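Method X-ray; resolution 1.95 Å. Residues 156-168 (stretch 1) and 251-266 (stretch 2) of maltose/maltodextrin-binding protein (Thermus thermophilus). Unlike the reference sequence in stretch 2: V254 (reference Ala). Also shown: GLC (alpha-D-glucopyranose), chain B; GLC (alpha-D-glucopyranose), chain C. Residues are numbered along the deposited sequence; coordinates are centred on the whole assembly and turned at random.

Stretch 1 156-168: PYFNFGFFKAFGA
Stretch 2, residues 251-266: PFPVPPGAKNPWGPFL

A helix running from about P156 to F166 lies against an extended, proline-rich segment, P251 to L266, which becomes a strand at F265. The two run antiparallel: CA atoms pair as G161 with P264 (4.3 Å), A165 with N260 (4.4 Å) and F166 with A258 (4.4 Å), and 887 Å² is buried in all.

F265 (phi/psi -61/141) covers the most surface. Its CB points toward the helix, and chi1 of -79° (m) with chi2 of -52° lays its ring flat on that of F160 (chi1 172°, t; chi2 70°): a face-to-face stack, centroids 3.9 Å apart, planes at 10°. F160 CB reaches F265 CE2 at 3.4 Å. A flat aromatic side chain suits this slot, since two broad apolar faces meet. The Y157 ring (chi1 t, chi2 91°) is near parallel to that of F265 but slid aside, with Y157 CD1 3.7 Å from F265 CD2; one of its faces lies under C4 of the chain C glucose, as befits a sugar-binding protein. Water 1 joins the backbones here, donating to Y157 O (2.7 Å) and accepting from F265 N (3.1 Å).

One turn on, G161 lets the chains close in. Its CA lies 3.1 Å from G263 O in a CA-H...O contact, and a CB would stand 2.1 Å from W262 NE1, a clash. The helix kinks here, where the N atoms of G161 and F162 lack bonds to the preceding turn. F162 (chi1 -53°, m; chi2 -42°) turns its edge toward the face of F252, F162 CE1 to F252 CE2 3.4 Å, while F162 CD1 packs 3.5 Å from P255 CG.

A165 supplies the direct hydrogen bond between the stretches: N260 N donates to A165 O (2.9 Å, 145° at the hydrogen). The small methyl of A165 fits between close neighbours, A165 CB lying 3.6 Å from P255 CD and 3.5 Å from A258 CB.

F166 (phi/psi -79/-7), at the end of the helix, points its CB away, yet chi1 of -75° (m) and chi2 of -72° bring its ring back to the type II turn P255–A258. A258 CB sits over the ring face, 3.8 Å from the centroid of the F166 ring, a CH-pi contact that a compact methyl makes easily. G257 holds the turn's positive phi (91/-15), where a CB would jam against the preceding carbonyl. G167 (138/4) likewise needs glycine as it closes the helix in a Schellman motif, with A168 N donating to F163 O at 3.0 Å.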

# COMPACT_ATOMS: atom_id res chain seq x y z
N PRO A 156 10.57 -1.33 2.60
CA PRO A 156 10.90 -0.31 1.56
C PRO A 156 9.73 0.60 1.11
O PRO A 156 9.88 1.83 0.97
CB PRO A 156 11.44 -1.16 0.39
CG PRO A 156 10.96 -2.52 0.62
CD PRO A 156 10.70 -2.71 2.09
N TYR A 157 8.56 -0.00 0.89
CA TYR A 157 7.30 0.75 0.69
C TYR A 157 7.02 1.81 1.79
O TYR A 157 6.73 2.96 1.49
CB TYR A 157 6.14 -0.24 0.61
CG TYR A 157 4.75 0.36 0.53
CD1 TYR A 157 4.18 0.63 -0.69
CD2 TYR A 157 4.00 0.59 1.69
CE1 TYR A 157 2.91 1.13 -0.79
CE2 TYR A 157 2.74 1.12 1.61
CZ TYR A 157 2.18 1.38 0.35
OH TYR A 157 0.91 1.90 0.22
N PHE A 158 7.10 1.42 3.06
CA PHE A 158 6.82 2.37 4.16
C PHE A 158 7.80 3.55 4.18
O PHE A 158 7.43 4.69 4.51
CB PHE A 158 6.85 1.63 5.50
CG PHE A 158 5.58 0.92 5.83
CD1 PHE A 158 4.71 1.45 6.77
CD2 PHE A 158 5.25 -0.26 5.21
CE1 PHE A 158 3.55 0.80 7.08
CE2 PHE A 158 4.07 -0.90 5.51
CZ PHE A 158 3.23 -0.38 6.46
N ASN A 159 9.04 3.27 3.80
CA ASN A 159 10.12 4.26 3.77
C ASN A 159 10.24 5.10 2.50
O ASN A 159 11.00 6.06 2.49
CB ASN A 159 11.46 3.56 4.02
CG ASN A 159 11.66 3.22 5.46
OD1 ASN A 159 11.74 4.11 6.29
ND2 ASN A 159 11.69 1.93 5.76
N PHE A 160 9.51 4.75 1.43
CA PHE A 160 9.64 5.50 0.19
C PHE A 160 9.49 7.01 0.39
O PHE A 160 10.22 7.78 -0.22
CB PHE A 160 8.69 5.02 -0.92
CG PHE A 160 8.70 5.93 -2.11
CD1 PHE A 160 9.82 6.00 -2.93
CD2 PHE A 160 7.63 6.78 -2.37
CE1 PHE A 160 9.86 6.85 -4.01
CE2 PHE A 160 7.68 7.66 -3.45
CZ PHE A 160 8.80 7.69 -4.27
N GLY A 161 8.56 7.44 1.24
CA GLY A 161 8.34 8.87 1.46
C GLY A 161 9.57 9.64 1.87
O GLY A 161 9.75 10.80 1.48
N PHE A 162 10.42 9.00 2.65
CA PHE A 162 11.72 9.58 3.00
C PHE A 162 12.66 9.60 1.77
O PHE A 162 13.40 10.56 1.57
CB PHE A 162 12.36 8.79 4.15
CG PHE A 162 11.48 8.64 5.34
CD1 PHE A 162 10.72 9.70 5.80
CD2 PHE A 162 11.42 7.42 6.04
CE1 PHE A 162 9.89 9.57 6.91
CE2 PHE A 162 10.62 7.28 7.14
CZ PHE A 162 9.83 8.36 7.58
N PHE A 163 12.60 8.57 0.94
CA PHE A 163 13.38 8.57 -0.30
C PHE A 163 12.94 9.71 -1.25
O PHE A 163 13.79 10.38 -1.85
CB PHE A 163 13.35 7.19 -0.99
CG PHE A 163 14.31 6.18 -0.40
CD1 PHE A 163 15.47 5.81 -1.09
CD2 PHE A 163 14.04 5.57 0.82
CE1 PHE A 163 16.35 4.86 -0.56
CE2 PHE A 163 14.92 4.62 1.36
CZ PHE A 163 16.08 4.26 0.64
N LYS A 164 11.63 9.92 -1.35
CA LYS A 164 11.05 11.04 -2.10
C LYS A 164 11.47 12.41 -1.54
O LYS A 164 11.94 13.27 -2.30
CB LYS A 164 9.52 10.91 -2.15
CG LYS A 164 8.83 11.96 -3.02
CD LYS A 164 7.43 11.52 -3.44
CE LYS A 164 6.83 12.48 -4.44
NZ LYS A 164 7.60 12.48 -5.69
N ALA A 165 11.34 12.60 -0.23
CA ALA A 165 11.82 13.83 0.39
C ALA A 165 13.28 14.15 -0.01
O ALA A 165 13.60 15.27 -0.41
CB ALA A 165 11.68 13.75 1.91
N PHE A 166 14.16 13.15 0.07
CA PHE A 166 15.59 13.35 -0.21
C PHE A 166 15.95 13.41 -1.70
O PHE A 166 17.09 13.72 -2.04
CB PHE A 166 16.44 12.29 0.51
CG PHE A 166 16.57 12.53 1.98
CD1 PHE A 166 17.36 13.58 2.46
CD2 PHE A 166 15.93 11.71 2.89
CE1 PHE A 166 17.49 13.80 3.81
CE2 PHE A 166 16.07 11.92 4.24
CZ PHE A 166 16.85 12.99 4.70
N GLY A 167 14.99 13.14 -2.59
CA GLY A 167 15.12 13.54 -4.00
C GLY A 167 14.69 12.56 -5.07
O GLY A 167 14.90 12.83 -6.25
N ALA A 168 14.13 11.41 -4.69
CA ALA A 168 13.64 10.41 -5.65
C ALA A 168 12.20 10.73 -6.03
O ALA A 168 11.32 10.66 -5.19
CB ALA A 168 13.72 8.98 -5.05
N PRO A 251 -0.12 14.31 7.09
CA PRO A 251 1.12 13.99 6.40
C PRO A 251 2.23 13.76 7.41
O PRO A 251 2.20 14.30 8.50
CB PRO A 251 1.41 15.23 5.53
CG PRO A 251 0.40 16.28 5.89
CD PRO A 251 -0.61 15.68 6.83
N PHE A 252 3.20 12.92 7.05
CA PHE A 252 4.35 12.74 7.88
C PHE A 252 5.24 13.96 7.69
O PHE A 252 5.30 14.48 6.61
CB PHE A 252 5.10 11.46 7.52
CG PHE A 252 6.06 11.03 8.59
CD1 PHE A 252 5.62 10.31 9.70
CD2 PHE A 252 7.37 11.43 8.54
CE1 PHE A 252 6.49 9.95 10.70
CE2 PHE A 252 8.25 11.06 9.54
CZ PHE A 252 7.81 10.33 10.62
N PRO A 253 5.88 14.45 8.77
CA PRO A 253 6.83 15.55 8.59
C PRO A 253 8.00 15.24 7.66
O PRO A 253 8.43 14.09 7.54
CB PRO A 253 7.34 15.84 10.02
CG PRO A 253 6.84 14.76 10.88
CD PRO A 253 5.67 14.12 10.19
N VAL A 254 8.49 16.28 7.00
CA VAL A 254 9.60 16.14 6.09
C VAL A 254 10.84 15.92 6.94
O VAL A 254 11.07 16.65 7.91
CB VAL A 254 9.73 17.39 5.18
CG1 VAL A 254 10.82 17.20 4.10
CG2 VAL A 254 8.41 17.67 4.53
N PRO A 255 11.63 14.87 6.60
CA PRO A 255 12.85 14.60 7.39
C PRO A 255 13.82 15.78 7.30
O PRO A 255 13.83 16.50 6.29
CB PRO A 255 13.45 13.36 6.72
CG PRO A 255 12.39 12.80 5.84
CD PRO A 255 11.44 13.90 5.50
N PRO A 256 14.64 15.96 8.34
CA PRO A 256 15.62 17.04 8.34
C PRO A 256 16.72 16.77 7.29
O PRO A 256 17.19 15.65 7.15
CB PRO A 256 16.19 16.98 9.77
CG PRO A 256 16.00 15.56 10.19
CD PRO A 256 14.72 15.13 9.56
N GLY A 257 17.09 17.81 6.54
CA GLY A 257 18.07 17.68 5.46
C GLY A 257 17.51 17.37 4.07
O GLY A 257 18.23 17.50 3.07
N ALA A 258 16.25 16.95 4.00
CA ALA A 258 15.57 16.64 2.74
C ALA A 258 15.18 17.92 2.01
O ALA A 258 14.58 18.82 2.58
CB ALA A 258 14.35 15.74 2.98
N LYS A 259 15.55 17.98 0.74
CA LYS A 259 15.26 19.14 -0.12
C LYS A 259 13.81 19.24 -0.60
O LYS A 259 13.36 20.31 -1.00
CB LYS A 259 16.18 19.13 -1.34
CG LYS A 259 16.03 17.92 -2.26
CD LYS A 259 17.06 17.93 -3.35
CE LYS A 259 16.72 16.90 -4.41
NZ LYS A 259 17.82 16.73 -5.43
N ASN A 260 13.09 18.11 -0.58
CA ASN A 260 11.70 18.04 -1.02
C ASN A 260 10.76 17.58 0.09
O ASN A 260 11.20 16.90 1.04
CB ASN A 260 11.59 17.12 -2.23
CG ASN A 260 12.32 17.69 -3.43
OD1 ASN A 260 12.52 18.90 -3.53
ND2 ASN A 260 12.72 16.83 -4.34
N PRO A 261 9.46 17.94 -0.01
CA PRO A 261 8.55 17.41 0.99
C PRO A 261 8.43 15.87 1.03
O PRO A 261 8.64 15.19 0.02
CB PRO A 261 7.21 18.08 0.64
CG PRO A 261 7.62 19.34 -0.08
CD PRO A 261 8.77 18.88 -0.92
N TRP A 262 8.14 15.34 2.21
CA TRP A 262 7.72 13.96 2.33
C TRP A 262 6.53 13.69 1.37
O TRP A 262 5.61 14.49 1.28
CB TRP A 262 7.32 13.63 3.75
CG TRP A 262 6.75 12.23 3.92
CD1 TRP A 262 7.45 11.09 4.15
CD2 TRP A 262 5.36 11.86 3.93
NE1 TRP A 262 6.60 10.02 4.26
CE2 TRP A 262 5.31 10.46 4.12
CE3 TRP A 262 4.15 12.56 3.76
CZ2 TRP A 262 4.11 9.75 4.19
CZ3 TRP A 262 2.94 11.84 3.80
CH2 TRP A 262 2.93 10.46 4.03
N GLY A 263 6.57 12.56 0.67
CA GLY A 263 5.44 12.11 -0.15
C GLY A 263 5.47 10.60 -0.30
O GLY A 263 6.47 10.04 -0.77
N PRO A 264 4.37 9.92 0.06
CA PRO A 264 4.33 8.45 0.01
C PRO A 264 3.98 7.89 -1.38
O PRO A 264 3.52 8.63 -2.23
CB PRO A 264 3.19 8.12 0.99
CG PRO A 264 2.21 9.27 0.74
CD PRO A 264 3.08 10.49 0.52
N PHE A 265 4.17 6.58 -1.56
CA PHE A 265 3.53 5.86 -2.66
C PHE A 265 2.01 5.92 -2.55
O PHE A 265 1.45 5.84 -1.46
CB PHE A 265 3.92 4.37 -2.68
CG PHE A 265 5.28 4.06 -3.25
CD1 PHE A 265 5.66 4.54 -4.50
CD2 PHE A 265 6.15 3.20 -2.57
CE1 PHE A 265 6.89 4.21 -5.06
CE2 PHE A 265 7.38 2.85 -3.13
CZ PHE A 265 7.76 3.36 -4.37
N LEU A 266 1.35 6.08 -3.69
CA LEU A 266 -0.07 5.85 -3.84
C LEU A 266 -0.20 4.44 -4.37
O LEU A 266 0.55 4.02 -5.26
CB LEU A 266 -0.72 6.89 -4.77
CG LEU A 266 -0.44 8.35 -4.36
CD1 LEU A 266 -0.90 9.35 -5.41
CD2 LEU A 266 -1.07 8.69 -3.01
C1 GLC B . 3.89 -2.90 -1.23
C2 GLC B . 3.75 -3.53 -2.60
C3 GLC B . 4.26 -4.96 -2.59
C4 GLC B . 5.68 -4.98 -2.04
C5 GLC B . 5.79 -4.30 -0.67
C6 GLC B . 7.23 -4.18 -0.15
O2 GLC B . 2.37 -3.50 -3.02
O3 GLC B . 4.23 -5.50 -3.90
O4 GLC B . 6.10 -6.34 -1.97
O5 GLC B . 5.25 -2.97 -0.75
O6 GLC B . 7.20 -3.99 1.27
C1 GLC C . 0.21 -2.58 2.59
C2 GLC C . -0.09 -2.04 1.20
C3 GLC C . 0.79 -2.78 0.16
C4 GLC C . 2.27 -2.76 0.52
C5 GLC C . 2.46 -3.22 1.96
C6 GLC C . 3.92 -3.06 2.40
O2 GLC C . -1.47 -2.27 0.88
O3 GLC C . 0.59 -2.22 -1.12
O4 GLC C . 3.00 -3.61 -0.38
O5 GLC C . 1.61 -2.48 2.86
O6 GLC C . 4.29 -3.99 3.42
O HOH W 1 4.80 4.63 0.70
O HOH W 2 8.04 7.34 4.55
O HOH W 3 17.84 16.16 0.03